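Local coordinates for protein DPSA (Streptomyces coelicolor, PDB 4CY9) that probably oxidises ferrous iron and stores it as ferric mineral inside a twelve-subunit Dps shell of the ferritin family, and may also bind DNA, at residues G110-D113 with V114-T117; E55-D58 with P59-Q63; P10-R14 with E15-R19; K39-H42 with W43-G47. All blocks are in the same frame, centred on the assembly; numbering follows the deposited sequence.

In the fold
All four contacts are local, between neighbours along the chain, but their surroundings differ. Contact 4 is buried throughout, where the end of helix 14-44 becomes strand 45-46 and neighbouring subunits close in; aromatic rings dominate it. Contacts 1 and 2, on helices 105-133 and 50-77, each have a core-facing side and a more open one. They touch through a tyrosine and a glutamine, and contact 2 meets contact 4 through both a salt bridge and apolar packing. Contact 3 uses the same helix as contact 4, but their centres lie about 42 Å apart: it starts that helix at the opposite end of the bundle, with the first backbone bonds, an apolar contact and a surface ion pair.

Contact 1 of 4, residues G110-D113 with V114-T117; sequences GALD and VVYT
Asp-113 O is gripped twice: Thr-117 N donates to it at 2.9 Å in the regular i to i+4 pattern, and the side-chain amide of Gln-152 on helix 135-158 adds a second bond. One residue back, Leu-112 O takes the hydrogen of Tyr-116 N at 2.8 Å. The same oxygen also lies in the plane of the tyrosine ring, at its edge, 3.3 Å from Tyr-116 CD1, because chi1 of -95° swings the ring back along the preceding turn. There the ring runs alongside Leu-112, whose CD1, in the modelled conformer, comes to 3.8 Å from Tyr-116 CE1, both side chains pointing the same way into the bundle. The phenol oxygen reaches beyond them to Gln-60 NE2. A leucine in place of Tyr-116 would probably leave that amide of Gln-60 without its mate and open a gap beside Leu-112. On another side of the helix the Asp-113 carboxylate turns to other partners, with OD1 in a salt bridge to Arg-156. With Leu-34 and Leu-38 of helix 14-44 and Phe-151 of helix 135-158 also against the tyrosine, this is interhelical core of the ferritin-type four-helix bundle.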
loop_
_atom_site.group_PDB
_atom_site.type_symbol
_atom_site.label_atom_id
_atom_site.label_comp_id
_atom_site.label_asym_id
_atom_site.label_seq_id
_atom_site.Cartn_x
_atom_site.Cartn_y
_atom_site.Cartn_z
ATOM N N GLY A 110 30.582 16.969 -13.146
ATOM C CA GLY A 110 32.032 17.092 -12.981
ATOM C C GLY A 110 32.446 17.545 -11.579
ATOM O O GLY A 110 33.388 16.996 -10.964
ATOM N N ALA A 111 31.797 18.644 -11.076
ATOM C CA ALA A 111 32.166 19.204 -9.767
ATOM C C ALA A 111 31.679 18.254 -8.657
ATOM O O ALA A 111 32.384 18.090 -7.655
ATOM C CB ALA A 111 31.491 20.559 -9.577
ATOM N N LEU A 112 30.533 17.614 -8.812
ATOM C CA LEU A 112 30.106 16.691 -7.788
ATOM C C LEU A 112 31.001 15.423 -7.726
ATOM O O LEU A 112 31.187 14.835 -6.635
ATOM C CB LEU A 112 28.635 16.378 -8.113
ATOM C CG LEU A 112 27.816 15.677 -7.058
ATOM C CD1 LEU A 112 27.787 16.427 -5.729
ATOM C CD2 LEU A 112 26.389 15.408 -7.571
ATOM N N ASP A 113 31.576 15.005 -8.842
ATOM C CA ASP A 113 32.547 13.889 -8.838
ATOM C C ASP A 113 33.725 14.265 -7.836
ATOM O O ASP A 113 34.121 13.442 -6.990
ATOM C CB ASP A 113 33.089 13.656 -10.233
ATOM C CG ASP A 113 34.051 12.476 -10.323
ATOM O OD1 ASP A 113 33.967 11.602 -9.481
ATOM O OD2 ASP A 113 34.821 12.394 -11.329
ATOM N N VAL A 114 34.187 15.527 -7.888
ATOM C CA VAL A 114 35.283 15.928 -6.981
ATOM C C VAL A 114 34.794 15.985 -5.538
ATOM O O VAL A 114 35.543 15.560 -4.610
ATOM C CB VAL A 114 35.775 17.332 -7.445
ATOM C CG1 VAL A 114 36.785 17.921 -6.431
ATOM C CG2 VAL A 114 36.377 17.203 -8.875
ATOM N N VAL A 115 33.547 16.448 -5.305
ATOM C CA VAL A 115 33.002 16.476 -3.944
ATOM C C VAL A 115 33.028 14.988 -3.419
ATOM O O VAL A 115 33.432 14.765 -2.261
ATOM C CB VAL A 115 31.540 16.987 -3.944
ATOM C CG1 VAL A 115 30.933 16.793 -2.553
ATOM C CG2 VAL A 115 31.616 18.532 -4.230
ATOM N N TYR A 116 32.482 14.058 -4.239
ATOM C CA TYR A 116 32.348 12.696 -3.737
ATOM C C TYR A 116 33.746 12.068 -3.507
ATOM O O TYR A 116 33.912 11.273 -2.610
ATOM C CB TYR A 116 31.619 11.790 -4.755
ATOM C CG TYR A 116 30.156 11.762 -4.393
ATOM C CD1 TYR A 116 29.332 12.799 -4.864
ATOM C CD2 TYR A 116 29.592 10.769 -3.591
ATOM C CE1 TYR A 116 27.938 12.793 -4.482
ATOM C CE2 TYR A 116 28.229 10.737 -3.223
ATOM C CZ TYR A 116 27.433 11.751 -3.685
ATOM O OH TYR A 116 26.106 11.822 -3.292
ATOM N N THR A 117 34.754 12.434 -4.309
ATOM C CA THR A 117 36.105 11.851 -3.982
ATOM C C THR A 117 36.575 12.274 -2.600
ATOM O O THR A 117 37.080 11.439 -1.889
ATOM C CB THR A 117 37.091 12.272 -5.079
ATOM O OG1 THR A 117 38.497 12.021 -4.662
ATOM C CG2 THR A 117 36.768 11.752 -6.254
#

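Contact 2 of 4, residues E55-D58 with P59-Q63; sequences EMID and PQVDQ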
loop_
_atom_site.group_PDB
_atom_site.type_symbol
_atom_site.label_atom_id
_atom_site.label_comp_id
_atom_site.label_asym_id
_atom_site.label_seq_id
_atom_site.Cartn_x
_atom_site.Cartn_y
_atom_site.Cartn_z
ATOM N N GLU A 55 16.178 14.534 -11.418
ATOM C CA GLU A 55 15.495 13.373 -10.760
ATOM C C GLU A 55 16.532 12.443 -10.182
ATOM O O GLU A 55 16.231 11.851 -9.060
ATOM C CB GLU A 55 14.521 12.580 -11.680
ATOM C CG GLU A 55 13.584 13.571 -12.366
ATOM C CD GLU A 55 12.286 13.812 -11.796
ATOM O OE1 GLU A 55 12.266 14.503 -10.767
ATOM O OE2 GLU A 55 11.310 13.482 -12.523
ATOM N N MET A 56 17.641 12.238 -10.854
ATOM C CA MET A 56 18.612 11.200 -10.296
ATOM C C MET A 56 19.240 11.550 -8.843
ATOM O O MET A 56 19.600 10.692 -7.993
ATOM C CB MET A 56 19.775 11.101 -11.168
ATOM C CG MET A 56 20.943 10.226 -10.667
ATOM S SD MET A 56 22.345 10.120 -11.919
ATOM C CE MET A 56 23.568 11.427 -11.447
ATOM N N ILE A 57 19.373 12.840 -8.597
ATOM C CA ILE A 57 19.942 13.285 -7.278
ATOM C C ILE A 57 18.952 13.009 -6.170
ATOM O O ILE A 57 19.322 12.809 -5.009
ATOM C CB ILE A 57 20.256 14.829 -7.425
ATOM C CG1 ILE A 57 21.456 14.943 -8.290
ATOM C CG2 ILE A 57 20.370 15.476 -5.997
ATOM C CD1 ILE A 57 21.758 16.440 -8.640
ATOM N N ASP A 58 17.632 13.060 -6.474
ATOM C CA ASP A 58 16.697 13.067 -5.297
ATOM C C ASP A 58 16.801 11.768 -4.401
ATOM O O ASP A 58 16.784 11.958 -3.159
ATOM C CB ASP A 58 15.267 13.578 -5.763
ATOM C CG ASP A 58 14.921 15.045 -5.141
ATOM O OD1 ASP A 58 15.731 15.862 -4.241
ATOM O OD2 ASP A 58 13.771 15.364 -5.475
ATOM N N PRO A 59 16.918 10.568 -4.928
ATOM C CA PRO A 59 17.036 9.500 -3.976
ATOM C C PRO A 59 18.402 9.509 -3.222
ATOM O O PRO A 59 18.464 8.969 -2.115
ATOM C CB PRO A 59 16.971 8.237 -4.784
ATOM C CG PRO A 59 17.261 8.617 -6.226
ATOM C CD PRO A 59 16.642 9.995 -6.323
ATOM N N GLN A 60 19.452 10.074 -3.824
ATOM C CA GLN A 60 20.713 10.164 -3.116
ATOM C C GLN A 60 20.615 11.215 -1.975
ATOM O O GLN A 60 21.185 10.990 -0.909
ATOM C CB GLN A 60 21.785 10.569 -4.118
ATOM C CG GLN A 60 23.113 10.767 -3.426
ATOM C CD GLN A 60 23.784 9.450 -2.869
ATOM O OE1 GLN A 60 23.164 8.285 -2.806
ATOM N NE2 GLN A 60 24.997 9.582 -2.470
ATOM N N VAL A 61 19.834 12.290 -2.173
ATOM C CA VAL A 61 19.601 13.272 -1.082
ATOM C C VAL A 61 19.011 12.522 0.101
ATOM O O VAL A 61 19.418 12.641 1.265
ATOM C CB VAL A 61 18.602 14.387 -1.514
ATOM C CG1 VAL A 61 18.194 15.235 -0.278
ATOM C CG2 VAL A 61 19.342 15.308 -2.511
ATOM N N ASP A 62 17.999 11.694 -0.209
ATOM C CA ASP A 62 17.317 10.982 0.874
ATOM C C ASP A 62 18.244 9.978 1.562
ATOM O O ASP A 62 18.232 9.888 2.787
ATOM C CB ASP A 62 16.108 10.126 0.327
ATOM C CG ASP A 62 14.976 11.019 -0.282
ATOM O OD1 ASP A 62 14.905 12.209 0.046
ATOM O OD2 ASP A 62 14.218 10.425 -1.129
ATOM N N GLN A 63 19.049 9.279 0.768
ATOM C CA GLN A 63 19.975 8.267 1.307
ATOM C C GLN A 63 21.052 8.947 2.185
ATOM O O GLN A 63 21.441 8.425 3.300
ATOM C CB GLN A 63 20.670 7.471 0.154
ATOM C CG GLN A 63 21.531 6.392 0.801
ATOM C CD GLN A 63 21.587 4.896 0.264
ATOM O OE1 GLN A 63 21.138 4.482 -0.830
ATOM N NE2 GLN A 63 22.203 4.090 1.095
HETATM O O HOH W 1 14.947 14.233 -1.878
#
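Ile-57 and Val-61 meet through one methyl each, CG2 of Ile-57 lying 3.6 Å from CG2 of Val-61. The isoleucine methyl is placed there by standing opposite its own backbone N across the CA-CB bond, leaving CG1 beside that N and CD1 to reach Val-41 of helix 14-44. Behind the methyls the backbone keeps the pitch: Val-61 N donates to Ile-57 O at 2.9 Å, almost straight down the carbonyl bond. The turn before is less regular. Pro-59 has no hydrogen to offer, and its CD sits 3.3 Å from Glu-55 O, where a helical N-H would otherwise point; that carbonyl is met instead by Asp-58 N at 3.2 Å, and the helix kinks. Asp-58 O accepts from Asp-62 N at 3.2 Å. A water 2.8 Å from Asp-62 OD1 also lies near Asp-58 O, though it cannot serve all the acceptors about it at once. The Asp-58 side chain runs beside that of Val-61, and its OD1 is held by a salt bridge from Lys-39 NZ of helix 14-44, while its other oxygen packs against His-42. Met-56 packs against Ile-51 of a neighbouring subunit. The whole is a proline-kinked helix of a ferritin-like four-helix bundle, which meets helix 14-44 through both apolar side chains and an ion pair.

Contact 3 of 4, residues P10-R14 with E15-R19; sequences PGIER and EAAGR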
loop_
_atom_site.group_PDB
_atom_site.type_symbol
_atom_site.label_atom_id
_atom_site.label_comp_id
_atom_site.label_asym_id
_atom_site.label_seq_id
_atom_site.Cartn_x
_atom_site.Cartn_y
_atom_site.Cartn_z
ATOM N N PRO A 10 28.606 -0.168 26.004
ATOM C CA PRO A 10 29.321 -1.209 26.824
ATOM C C PRO A 10 30.486 -1.820 26.012
ATOM O O PRO A 10 30.367 -2.151 24.811
ATOM C CB PRO A 10 28.225 -2.253 27.045
ATOM C CG PRO A 10 26.969 -1.396 27.261
ATOM C CD PRO A 10 27.150 -0.433 26.012
ATOM N N GLY A 11 31.602 -1.994 26.735
ATOM C CA GLY A 11 32.699 -2.758 26.076
ATOM C C GLY A 11 33.724 -1.833 25.461
ATOM O O GLY A 11 34.759 -2.362 24.919
ATOM N N ILE A 12 33.478 -0.515 25.381
ATOM C CA ILE A 12 34.375 0.468 24.754
ATOM C C ILE A 12 34.891 1.337 25.880
ATOM O O ILE A 12 34.120 1.761 26.717
ATOM C CB ILE A 12 33.607 1.403 23.746
ATOM C CG1 ILE A 12 33.036 0.586 22.577
ATOM C CG2 ILE A 12 34.535 2.533 23.231
ATOM C CD1 ILE A 12 32.405 1.437 21.484
ATOM N N GLU A 13 36.184 1.648 25.918
ATOM C CA GLU A 13 36.746 2.587 26.935
ATOM C C GLU A 13 36.390 4.008 26.563
ATOM O O GLU A 13 36.324 4.351 25.347
ATOM C CB GLU A 13 38.313 2.500 27.026
ATOM C CG GLU A 13 38.726 1.116 27.566
ATOM C CD GLU A 13 38.149 0.775 29.001
ATOM O OE1 GLU A 13 38.051 1.667 29.894
ATOM O OE2 GLU A 13 37.738 -0.402 29.249
ATOM N N ARG A 14 36.128 4.832 27.565
ATOM C CA ARG A 14 35.675 6.235 27.279
ATOM C C ARG A 14 36.656 7.045 26.474
ATOM O O ARG A 14 36.297 7.788 25.557
ATOM C CB ARG A 14 35.262 6.939 28.588
ATOM C CG ARG A 14 33.977 6.231 29.071
ATOM C CD ARG A 14 33.367 6.822 30.364
ATOM N NE ARG A 14 34.400 6.904 31.377
ATOM C CZ ARG A 14 35.051 8.023 31.790
ATOM N NH1 ARG A 14 34.815 9.244 31.324
ATOM N NH2 ARG A 14 36.011 7.923 32.740
ATOM N N GLU A 15 37.961 6.947 26.807
ATOM C CA GLU A 15 38.917 7.769 26.025
ATOM C C GLU A 15 38.932 7.360 24.516
ATOM O O GLU A 15 38.915 8.292 23.639
ATOM C CB GLU A 15 40.424 7.547 26.602
ATOM C CG GLU A 15 41.443 8.456 25.906
ATOM C CD GLU A 15 42.048 8.022 24.507
ATOM O OE1 GLU A 15 41.981 6.726 24.223
ATOM O OE2 GLU A 15 42.606 9.037 23.745
ATOM N N ALA A 16 38.838 6.073 24.238
ATOM C CA ALA A 16 38.827 5.567 22.821
ATOM C C ALA A 16 37.475 6.072 22.201
ATOM O O ALA A 16 37.436 6.567 21.015
ATOM C CB ALA A 16 38.885 4.049 22.710
ATOM N N ALA A 17 36.373 5.951 22.982
ATOM C CA ALA A 17 35.066 6.489 22.401
ATOM C C ALA A 17 35.209 7.986 22.094
ATOM O O ALA A 17 34.639 8.437 21.060
ATOM C CB ALA A 17 33.930 6.293 23.444
ATOM N N GLY A 18 35.897 8.823 22.904
ATOM C CA GLY A 18 36.024 10.241 22.580
ATOM C C GLY A 18 36.718 10.408 21.224
ATOM O O GLY A 18 36.379 11.327 20.469
ATOM N N ARG A 19 37.783 9.616 20.963
ATOM C CA ARG A 19 38.416 9.858 19.673
ATOM C C ARG A 19 37.470 9.344 18.527
ATOM O O ARG A 19 37.441 10.028 17.518
ATOM C CB ARG A 19 39.768 9.156 19.542
ATOM C CG ARG A 19 40.794 9.807 20.471
ATOM C CD ARG A 19 42.090 8.936 20.423
ATOM N NE ARG A 19 42.084 7.672 21.165
ATOM C CZ ARG A 19 42.082 6.398 20.666
ATOM N NH1 ARG A 19 42.004 6.092 19.324
ATOM N NH2 ARG A 19 42.123 5.380 21.562
#
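Ile-12, in the modelled conformer, lays its CG2 methyl against Ala-17 CB, 3.8 Å away, bridging from the loop to the first turn of the helix. Glu-13 between them is the N-cap, so the apolar pair joins the residue before the cap to the fourth residue after it, the spacing of a hydrophobic staple. The isoleucine methyl reaches the alanine because it stands trans to its own backbone nitrogen, while CG1 turns off with chi1 of -63°. Two backbone bonds start the helix: Ala-17 N donates to Glu-13 O at 2.9 Å, and Gly-18 N to Arg-14 O at 2.9 Å. The Glu-13 carboxylate itself leads away from this turn. Along the exposed side Glu-15 pairs in a salt bridge with Arg-19, one turn later, in the modelled conformer. Its straighter bond runs from Arg-19 NH2 to the syn side of Glu-15 OE1 at 3.0 Å, and this oxygen lies only 5° out of the guanidinium plane; the bonds from Arg-19 NE are weak. Both residues touch a crystal neighbour, which may influence the pairing. Arg-14 points elsewhere, NH1 reaching the carbonyl of Pro-5 in the N-terminal tail. This start of helix 14-44 lies beside the end of helix 105-133, Ala-16 packing on Ile-133; Ile-12 meets Leu-78 and Asp-134 in loops and Arg-124 of a neighbouring subunit, whose Gln-152 is met by Pro-10.

Contact 4 of 4, residues K39-H42 with W43-G47; sequences KHVH and WNVVG
Trp-43 turns its indole back along the helix with chi1 of -63°, and Lys-39, bent at chi2 (-66°), lies across it. Lys-39 CB sits over the face of the six-membered ring, 3.9 Å from its centroid, a CH-pi contact. The carbonyl of Lys-39 covers the same indole nearer the five-membered ring, with its O 3.2 Å from Trp-43 CD2, and also accepts from Trp-43 N at 2.9 Å. His-42 meets the indole obliquely, His-42 CD2 coming to 3.6 Å from Trp-43 CD1 with the planes at 62°. A serine in place of Trp-43 would probably leave the Lys-39 methylenes uncovered and deprive Asp-69 of a neighbouring subunit of the weak bond from the indole N-H. That aspartate also pairs with Lys-39 NZ. Further on, the helix unwinds: Asn-44 N donates to Val-41 O at 3.1 Å from well above the carbonyl plane, the bond from Asn-44 N to His-40 O is weak, and so is that from Val-45 N to Val-41 O. Val-41 CG1 and Val-45 CG1 touch at 3.7 Å in the modelled conformer. The His-42 ring stacks on His-54 of helix 50-77. Here helix 14-44 passes into strand 45-46, which runs parallel to strand 103-104, with Asn-44 and Val-46 both bonded through the backbone to Ala-103, while Val-45 packs on Phe-50 of helix 50-77 and His-108 of helix 105-133.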
loop_
_atom_site.group_PDB
_atom_site.type_symbol
_atom_site.label_atom_id
_atom_site.label_comp_id
_atom_site.label_asym_id
_atom_site.label_seq_id
_atom_site.Cartn_x
_atom_site.Cartn_y
_atom_site.Cartn_z
ATOM N N LYS A 39 21.115 19.050 -2.821
ATOM C CA LYS A 39 19.872 19.778 -3.121
ATOM C C LYS A 39 20.233 21.018 -3.915
ATOM O O LYS A 39 19.511 21.386 -4.850
ATOM C CB LYS A 39 19.159 20.213 -1.853
ATOM C CG LYS A 39 18.224 19.096 -1.211
ATOM C CD LYS A 39 17.085 18.904 -2.307
ATOM C CE LYS A 39 15.893 18.202 -1.759
ATOM N NZ LYS A 39 14.887 18.111 -2.895
ATOM N N HIS A 40 21.307 21.694 -3.549
ATOM C CA HIS A 40 21.742 22.862 -4.381
ATOM C C HIS A 40 21.937 22.511 -5.839
ATOM O O HIS A 40 21.515 23.282 -6.733
ATOM C CB HIS A 40 23.068 23.404 -3.720
ATOM C CG HIS A 40 23.697 24.526 -4.488
ATOM N ND1 HIS A 40 23.393 25.852 -4.253
ATOM C CD2 HIS A 40 24.593 24.499 -5.565
ATOM C CE1 HIS A 40 24.100 26.622 -5.117
ATOM N NE2 HIS A 40 24.826 25.810 -5.926
ATOM N N VAL A 41 22.584 21.375 -6.100
ATOM C CA VAL A 41 22.760 20.971 -7.499
ATOM C C VAL A 41 21.382 20.694 -8.104
ATOM O O VAL A 41 21.081 21.056 -9.262
ATOM C CB VAL A 41 23.697 19.727 -7.589
ATOM C CG1 VAL A 41 23.771 19.282 -9.047
ATOM C CG2 VAL A 41 25.132 20.170 -7.123
ATOM N N HIS A 42 20.535 19.928 -7.425
ATOM C CA HIS A 42 19.191 19.604 -7.928
ATOM C C HIS A 42 18.455 20.884 -8.359
ATOM O O HIS A 42 17.765 20.892 -9.381
ATOM C CB HIS A 42 18.500 18.896 -6.773
ATOM C CG HIS A 42 17.052 18.565 -6.966
ATOM N ND1 HIS A 42 16.641 17.420 -7.583
ATOM C CD2 HIS A 42 15.923 19.107 -6.334
ATOM C CE1 HIS A 42 15.291 17.278 -7.541
ATOM N NE2 HIS A 42 14.831 18.359 -6.742
ATOM N N TRP A 43 18.555 21.939 -7.582
ATOM C CA TRP A 43 17.780 23.165 -7.911
ATOM C C TRP A 43 18.388 23.955 -9.017
ATOM O O TRP A 43 17.660 24.664 -9.722
ATOM C CB TRP A 43 17.749 24.085 -6.672
ATOM C CG TRP A 43 17.042 23.476 -5.491
ATOM C CD1 TRP A 43 15.951 22.632 -5.491
ATOM C CD2 TRP A 43 17.397 23.666 -4.096
ATOM N NE1 TRP A 43 15.621 22.258 -4.221
ATOM C CE2 TRP A 43 16.454 22.886 -3.324
ATOM C CE3 TRP A 43 18.393 24.421 -3.433
ATOM C CZ2 TRP A 43 16.477 22.816 -1.908
ATOM C CZ3 TRP A 43 18.375 24.400 -1.995
ATOM C CH2 TRP A 43 17.457 23.639 -1.229
ATOM N N ASN A 44 19.699 23.830 -9.230
ATOM C CA ASN A 44 20.414 24.778 -10.085
ATOM C C ASN A 44 21.057 24.137 -11.317
ATOM O O ASN A 44 21.809 24.797 -12.023
ATOM C CB ASN A 44 21.529 25.460 -9.259
ATOM C CG ASN A 44 20.914 26.349 -8.141
ATOM O OD1 ASN A 44 21.154 26.155 -6.903
ATOM N ND2 ASN A 44 20.029 27.258 -8.574
ATOM N N VAL A 45 20.691 22.909 -11.669
ATOM C CA VAL A 45 21.094 22.326 -12.938
ATOM C C VAL A 45 20.198 22.851 -14.080
ATOM O O VAL A 45 19.000 23.005 -13.859
ATOM C CB VAL A 45 20.926 20.743 -12.932
ATOM C CG1 VAL A 45 22.114 20.105 -12.251
ATOM C CG2 VAL A 45 19.607 20.243 -12.286
ATOM N N VAL A 46 20.770 23.057 -15.248
ATOM C CA VAL A 46 20.015 23.491 -16.464
ATOM C C VAL A 46 20.527 22.695 -17.662
ATOM O O VAL A 46 21.519 21.938 -17.604
ATOM C CB VAL A 46 20.223 25.059 -16.688
ATOM C CG1 VAL A 46 19.567 25.808 -15.486
ATOM C CG2 VAL A 46 21.708 25.437 -16.875
ATOM N N GLY A 47 19.881 22.984 -18.784
ATOM C CA GLY A 47 20.302 22.430 -20.063
ATOM C C GLY A 47 19.548 21.159 -20.321
ATOM O O GLY A 47 18.714 20.715 -19.593
#